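Local atomic coordinates of single-stranded-DNA-specific exonuclease RecJ (PDB entry 2ZXP), a protein that degrades single-stranded DNA exonucleolytically in the 5' to 3' direction, using divalent metal ions, with no detectable activity on single-stranded RNA. Residues A223-W228 and L450-E455; P460-F465 and G507-N512. All coordinates share one frame; numbering follows the deposited sequence.

Contact 1. Residues A223-W228 and L450-E455; sequences APLWGW and LEPYGE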
loop_
_atom_site.group_PDB
_atom_site.type_symbol
_atom_site.label_atom_id
_atom_site.label_comp_id
_atom_site.label_asym_id
_atom_site.label_seq_id
_atom_site.Cartn_x
_atom_site.Cartn_y
_atom_site.Cartn_z
ATOM N N ALA A 223 2.368 4.277 -7.311
ATOM C CA ALA A 223 3.624 3.599 -7.580
ATOM C C ALA A 223 4.228 3.158 -6.249
ATOM O O ALA A 223 3.946 3.734 -5.199
ATOM C CB ALA A 223 4.593 4.526 -8.311
ATOM N N PRO A 224 5.081 2.129 -6.281
ATOM C CA PRO A 224 5.696 1.638 -5.053
ATOM C C PRO A 224 6.607 2.703 -4.454
ATOM O O PRO A 224 7.496 3.219 -5.134
ATOM C CB PRO A 224 6.476 0.404 -5.521
ATOM C CG PRO A 224 5.781 0.007 -6.824
ATOM C CD PRO A 224 5.529 1.347 -7.445
ATOM N N LEU A 225 6.383 3.011 -3.177
ATOM C CA LEU A 225 7.157 4.015 -2.486
ATOM C C LEU A 225 8.389 3.506 -1.737
ATOM O O LEU A 225 8.422 3.471 -0.514
ATOM C CB LEU A 225 6.260 4.775 -1.528
ATOM C CG LEU A 225 5.009 5.433 -2.117
ATOM C CD1 LEU A 225 4.447 6.418 -1.078
ATOM C CD2 LEU A 225 5.356 6.193 -3.428
ATOM N N TRP A 226 9.396 3.097 -2.487
ATOM C CA TRP A 226 10.647 2.658 -1.906
ATOM C C TRP A 226 11.740 3.164 -2.823
ATOM O O TRP A 226 11.474 3.564 -3.966
ATOM C CB TRP A 226 10.701 1.127 -1.767
ATOM C CG TRP A 226 10.391 0.324 -3.004
ATOM C CD1 TRP A 226 11.110 0.283 -4.163
ATOM C CD2 TRP A 226 9.300 -0.593 -3.176
ATOM N NE1 TRP A 226 10.535 -0.606 -5.056
ATOM C CE2 TRP A 226 9.423 -1.157 -4.473
ATOM C CE3 TRP A 226 8.231 -0.999 -2.356
ATOM C CZ2 TRP A 226 8.513 -2.108 -4.969
ATOM C CZ3 TRP A 226 7.325 -1.948 -2.849
ATOM C CH2 TRP A 226 7.472 -2.489 -4.142
ATOM N N GLY A 227 12.963 3.181 -2.319
ATOM C CA GLY A 227 14.073 3.653 -3.117
ATOM C C GLY A 227 13.877 5.062 -3.653
ATOM O O GLY A 227 13.436 5.969 -2.950
ATOM N N TRP A 228 14.216 5.241 -4.921
ATOM C CA TRP A 228 14.091 6.538 -5.568
ATOM C C TRP A 228 12.667 7.146 -5.389
ATOM O O TRP A 228 12.510 8.327 -5.025
ATOM C CB TRP A 228 14.424 6.385 -7.045
ATOM C CG TRP A 228 14.594 7.687 -7.712
ATOM C CD1 TRP A 228 15.707 8.460 -7.725
ATOM C CD2 TRP A 228 13.581 8.416 -8.394
ATOM N NE1 TRP A 228 15.453 9.637 -8.375
ATOM C CE2 TRP A 228 14.149 9.639 -8.794
ATOM C CE3 TRP A 228 12.237 8.153 -8.709
ATOM C CZ2 TRP A 228 13.426 10.607 -9.489
ATOM C CZ3 TRP A 228 11.521 9.117 -9.403
ATOM C CH2 TRP A 228 12.117 10.324 -9.783
ATOM N N LEU A 450 8.902 5.542 9.125
ATOM C CA LEU A 450 8.515 4.727 7.970
ATOM C C LEU A 450 7.814 5.546 6.903
ATOM O O LEU A 450 7.782 5.163 5.736
ATOM C CB LEU A 450 7.578 3.598 8.401
ATOM C CG LEU A 450 8.210 2.262 8.788
ATOM C CD1 LEU A 450 7.140 1.406 9.495
ATOM C CD2 LEU A 450 8.756 1.564 7.557
ATOM N N GLU A 451 7.219 6.657 7.319
ATOM C CA GLU A 451 6.511 7.520 6.390
ATOM C C GLU A 451 7.506 8.014 5.353
ATOM O O GLU A 451 8.692 8.173 5.646
ATOM C CB GLU A 451 5.877 8.692 7.149
ATOM C CG GLU A 451 4.459 8.406 7.636
ATOM C CD GLU A 451 4.158 9.031 8.982
ATOM O OE1 GLU A 451 4.608 10.179 9.217
ATOM O OE2 GLU A 451 3.460 8.377 9.809
ATOM N N PRO A 452 7.033 8.276 4.124
ATOM C CA PRO A 452 5.647 8.140 3.675
ATOM C C PRO A 452 5.131 6.731 3.412
ATOM O O PRO A 452 5.812 5.940 2.752
ATOM C CB PRO A 452 5.628 8.968 2.399
ATOM C CG PRO A 452 6.995 8.671 1.826
ATOM C CD PRO A 452 7.872 8.837 3.053
ATOM N N TYR A 453 3.919 6.454 3.916
ATOM C CA TYR A 453 3.227 5.189 3.704
ATOM C C TYR A 453 2.561 5.222 2.340
ATOM O O TYR A 453 2.130 6.287 1.880
ATOM C CB TYR A 453 2.115 4.949 4.749
ATOM C CG TYR A 453 2.652 4.666 6.124
ATOM C CD1 TYR A 453 3.627 3.689 6.313
ATOM C CD2 TYR A 453 2.223 5.400 7.227
ATOM C CE1 TYR A 453 4.164 3.455 7.577
ATOM C CE2 TYR A 453 2.748 5.181 8.488
ATOM C CZ TYR A 453 3.723 4.205 8.661
ATOM O OH TYR A 453 4.284 3.981 9.910
ATOM N N GLY A 454 2.462 4.057 1.708
ATOM C CA GLY A 454 1.834 3.976 0.399
ATOM C C GLY A 454 1.976 2.596 -0.196
ATOM O O GLY A 454 2.139 1.627 0.530
ATOM N N GLU A 455 1.923 2.502 -1.519
ATOM C CA GLU A 455 2.066 1.222 -2.198
ATOM C C GLU A 455 3.360 0.581 -1.723
ATOM O O GLU A 455 3.453 -0.631 -1.464
ATOM C CB GLU A 455 2.107 1.443 -3.718
ATOM C CG GLU A 455 1.968 0.182 -4.522
ATOM C CD GLU A 455 0.682 -0.565 -4.182
ATOM O OE1 GLU A 455 -0.231 0.041 -3.556
ATOM O OE2 GLU A 455 0.588 -1.750 -4.550
#
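Glu-455 meets Ala-223 and Pro-224 with the first part of its side chain. Its CB lies 3.3 Å from Ala-223 O and 3.8 Å from Pro-224 CA, so the methylene rests on the peptide that joins the two residues. CG stands anti to the backbone N (chi1 -168°) and continues alongside Pro-224, 4.0 Å from Pro-224 CA. At chi2 (57°) the chain bends, and this turn carries the carboxylate away from residues 223-228; the glutamate therefore contributes its aliphatic base here rather than its charge. Farther along, Leu-225 reaches in the other direction across the contact. Its CD1 is the touching branch, 3.8 Å from Tyr-453 O and 3.9 Å from Gly-454 CA, where the glycine presents backbone alone. The same methyl comes within 4.5 Å of Pro-452 CB, whose preceding peptide bond is cis. No hydrogen bond spans the two segments and neither is a strand; the touching parts, 126° apart in direction, meet by van der Waals contact alone. On the Pro-224 side, the Trp-226 indole is covered on one face by Pro-224 CB, 3.2 Å above the ring plane and offset toward the rim. Residues 450-455, part of the RecJ OB domain, belong to the loop between helix 440-448 and strand 462-466, and Pro-452 also packs on Arg-230, Val-233 and Lys-234. This loop thus lies against the residues that lead into helix 227-239, just after manganese ligand Asp-221, and against its early turns.

Contact 2. Residues P460-F465 and G507-N512; sequences PLFLLF and GLLSEN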
loop_
_atom_site.group_PDB
_atom_site.type_symbol
_atom_site.label_atom_id
_atom_site.label_comp_id
_atom_site.label_asym_id
_atom_site.label_seq_id
_atom_site.Cartn_x
_atom_site.Cartn_y
_atom_site.Cartn_z
ATOM N N PRO A 460 1.685 -0.165 9.227
ATOM C CA PRO A 460 1.560 -1.457 9.916
ATOM C C PRO A 460 0.310 -1.614 10.795
ATOM O O PRO A 460 -0.202 -0.638 11.380
ATOM C CB PRO A 460 2.850 -1.531 10.736
ATOM C CG PRO A 460 3.068 -0.132 11.122
ATOM C CD PRO A 460 2.761 0.649 9.823
ATOM N N LEU A 461 -0.175 -2.848 10.898
ATOM C CA LEU A 461 -1.323 -3.133 11.741
ATOM C C LEU A 461 -0.890 -4.025 12.881
ATOM O O LEU A 461 -0.070 -4.935 12.692
ATOM C CB LEU A 461 -2.425 -3.854 10.969
ATOM C CG LEU A 461 -3.052 -3.131 9.792
ATOM C CD1 LEU A 461 -3.839 -4.125 8.888
ATOM C CD2 LEU A 461 -3.955 -2.050 10.359
ATOM N N PHE A 462 -1.450 -3.764 14.061
ATOM C CA PHE A 462 -1.159 -4.536 15.248
ATOM C C PHE A 462 -2.369 -5.356 15.618
ATOM O O PHE A 462 -3.511 -4.954 15.382
ATOM C CB PHE A 462 -0.818 -3.617 16.449
ATOM C CG PHE A 462 0.517 -2.958 16.352
ATOM C CD1 PHE A 462 0.639 -1.676 15.839
ATOM C CD2 PHE A 462 1.665 -3.639 16.741
ATOM C CE1 PHE A 462 1.890 -1.069 15.710
ATOM C CE2 PHE A 462 2.926 -3.047 16.614
ATOM C CZ PHE A 462 3.035 -1.754 16.095
ATOM N N LEU A 463 -2.122 -6.498 16.243
ATOM C CA LEU A 463 -3.214 -7.361 16.678
ATOM C C LEU A 463 -3.513 -7.118 18.155
ATOM O O LEU A 463 -2.608 -7.133 18.982
ATOM C CB LEU A 463 -2.806 -8.812 16.501
ATOM C CG LEU A 463 -3.772 -9.908 16.928
ATOM C CD1 LEU A 463 -4.949 -9.973 15.974
ATOM C CD2 LEU A 463 -3.033 -11.229 16.884
ATOM N N LEU A 464 -4.764 -6.849 18.484
ATOM C CA LEU A 464 -5.148 -6.700 19.873
ATOM C C LEU A 464 -6.027 -7.926 20.087
ATOM O O LEU A 464 -6.519 -8.515 19.118
ATOM C CB LEU A 464 -5.951 -5.422 20.129
ATOM C CG LEU A 464 -5.141 -4.119 20.087
ATOM C CD1 LEU A 464 -4.629 -3.881 18.664
ATOM C CD2 LEU A 464 -6.021 -2.943 20.539
ATOM N N PHE A 465 -6.216 -8.329 21.335
ATOM C CA PHE A 465 -7.029 -9.511 21.616
ATOM C C PHE A 465 -7.484 -9.451 23.053
ATOM O O PHE A 465 -6.722 -9.017 23.919
ATOM C CB PHE A 465 -6.211 -10.795 21.400
ATOM C CG PHE A 465 -7.008 -12.073 21.578
ATOM C CD1 PHE A 465 -7.523 -12.441 22.830
ATOM C CD2 PHE A 465 -7.241 -12.921 20.496
ATOM C CE1 PHE A 465 -8.262 -13.637 22.994
ATOM C CE2 PHE A 465 -7.976 -14.122 20.650
ATOM C CZ PHE A 465 -8.486 -14.476 21.901
ATOM N N GLY A 507 -5.442 -3.405 14.089
ATOM C CA GLY A 507 -5.544 -1.962 14.073
ATOM C C GLY A 507 -4.282 -1.145 13.932
ATOM O O GLY A 507 -3.172 -1.649 14.092
ATOM N N LEU A 508 -4.488 0.146 13.670
ATOM C CA LEU A 508 -3.419 1.111 13.474
ATOM C C LEU A 508 -3.151 1.891 14.769
ATOM O O LEU A 508 -4.079 2.394 15.407
ATOM C CB LEU A 508 -3.823 2.092 12.358
ATOM C CG LEU A 508 -4.269 1.484 11.008
ATOM C CD1 LEU A 508 -5.054 2.553 10.184
ATOM C CD2 LEU A 508 -3.046 0.983 10.224
ATOM N N LEU A 509 -1.882 1.996 15.142
ATOM C CA LEU A 509 -1.494 2.742 16.334
ATOM C C LEU A 509 -1.677 4.230 16.020
ATOM O O LEU A 509 -1.003 4.765 15.156
ATOM C CB LEU A 509 -0.028 2.500 16.668
ATOM C CG LEU A 509 0.356 2.367 18.140
ATOM C CD1 LEU A 509 1.866 2.610 18.260
ATOM C CD2 LEU A 509 -0.455 3.280 19.017
ATOM N N SER A 510 -2.578 4.887 16.735
ATOM C CA SER A 510 -2.848 6.289 16.505
ATOM C C SER A 510 -2.452 7.205 17.646
ATOM O O SER A 510 -2.474 6.834 18.822
ATOM C CB SER A 510 -4.340 6.496 16.234
ATOM O OG SER A 510 -4.763 5.684 15.162
ATOM N N GLU A 511 -2.088 8.417 17.258
ATOM C CA GLU A 511 -1.751 9.467 18.186
ATOM C C GLU A 511 -2.852 10.492 17.933
ATOM O O GLU A 511 -2.786 11.259 16.975
ATOM C CB GLU A 511 -0.402 10.076 17.848
ATOM C CG GLU A 511 -0.019 11.202 18.821
ATOM C CD GLU A 511 1.324 11.825 18.489
ATOM O OE1 GLU A 511 1.440 12.473 17.421
ATOM O OE2 GLU A 511 2.258 11.650 19.295
ATOM N N ASN A 512 -3.876 10.470 18.775
ATOM C CA ASN A 512 -5.002 11.384 18.643
ATOM C C ASN A 512 -4.858 12.667 19.467
ATOM O O ASN A 512 -4.817 12.639 20.699
ATOM C CB ASN A 512 -6.304 10.679 19.040
ATOM C CG ASN A 512 -6.688 9.584 18.073
ATOM O OD1 ASN A 512 -6.383 9.658 16.872
ATOM N ND2 ASN A 512 -7.379 8.575 18.577
HETATM O O HOH W 1 0.078 1.232 13.544
#
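With CG anti to its carbonyl carbon (chi1 -72°) and its ring turned to a chi2 of 95°, Phe-462 brings CE1 to 4.2 Å from Leu-509 CB. The approach to the ring is oblique, while Gly-507 O sits at the ring edge, near its plane. Both side chains also pack on helix 440-448, Phe-462 on Leu-447 and Leu-509 on Val-443 and Phe-444. The backbones beneath form one antiparallel, hydrogen-bonded pair, Phe-462 with Gly-507. Phe-462 N donates to Gly-507 O at 2.7 Å and 175°, and Gly-507 N returns a similarly straight bond to Phe-462 O at 2.8 Å; each donor lies in the plane of the carbonyl it meets. Gly-507 O also accepts a CA-H...O contact from Leu-461 CA at 3.3 Å. Both strands belong to the RecJ OB domain, in a mixed sheet that also takes in strands 5-9 and 426-433. Strand 462-466 is bonded along both edges, Leu-463 to Asp-432 and Leu-464 to Val-505, and on its approach Leu-461 bonds to Leu-431. Toward Pro-460 the ladder opens, and a water bridges the next hydrogen-bonding position, two residues on: it donates to Pro-460 O at 2.9 Å and accepts from Leu-509 N at 2.6 Å. Leu-461 and Leu-508, alternating with Phe-462 and Gly-507, both touch Val-525 of strand 517-528.

In the fold
Residues 223-228 and 450-455 both precede residues 460-465 and 507-512 in the chain, so neither contact encloses the other; their centres lie about 20 Å apart. They meet directly where Tyr-453 OH packs on Pro-460 CD at 3.7 Å, joining the loop of contact 1 to the approach to strand 462-466. Contact 1 borders the metal site: the Ala-223 side chain is about 8 Å from a bound manganese ion at its nearest, and about 5 Å and 6 Å from the side chains of Asp-221 and His-160, which bind the second manganese. Contact 2, between two strands of the OB domain, is remote from the manganese-binding residues.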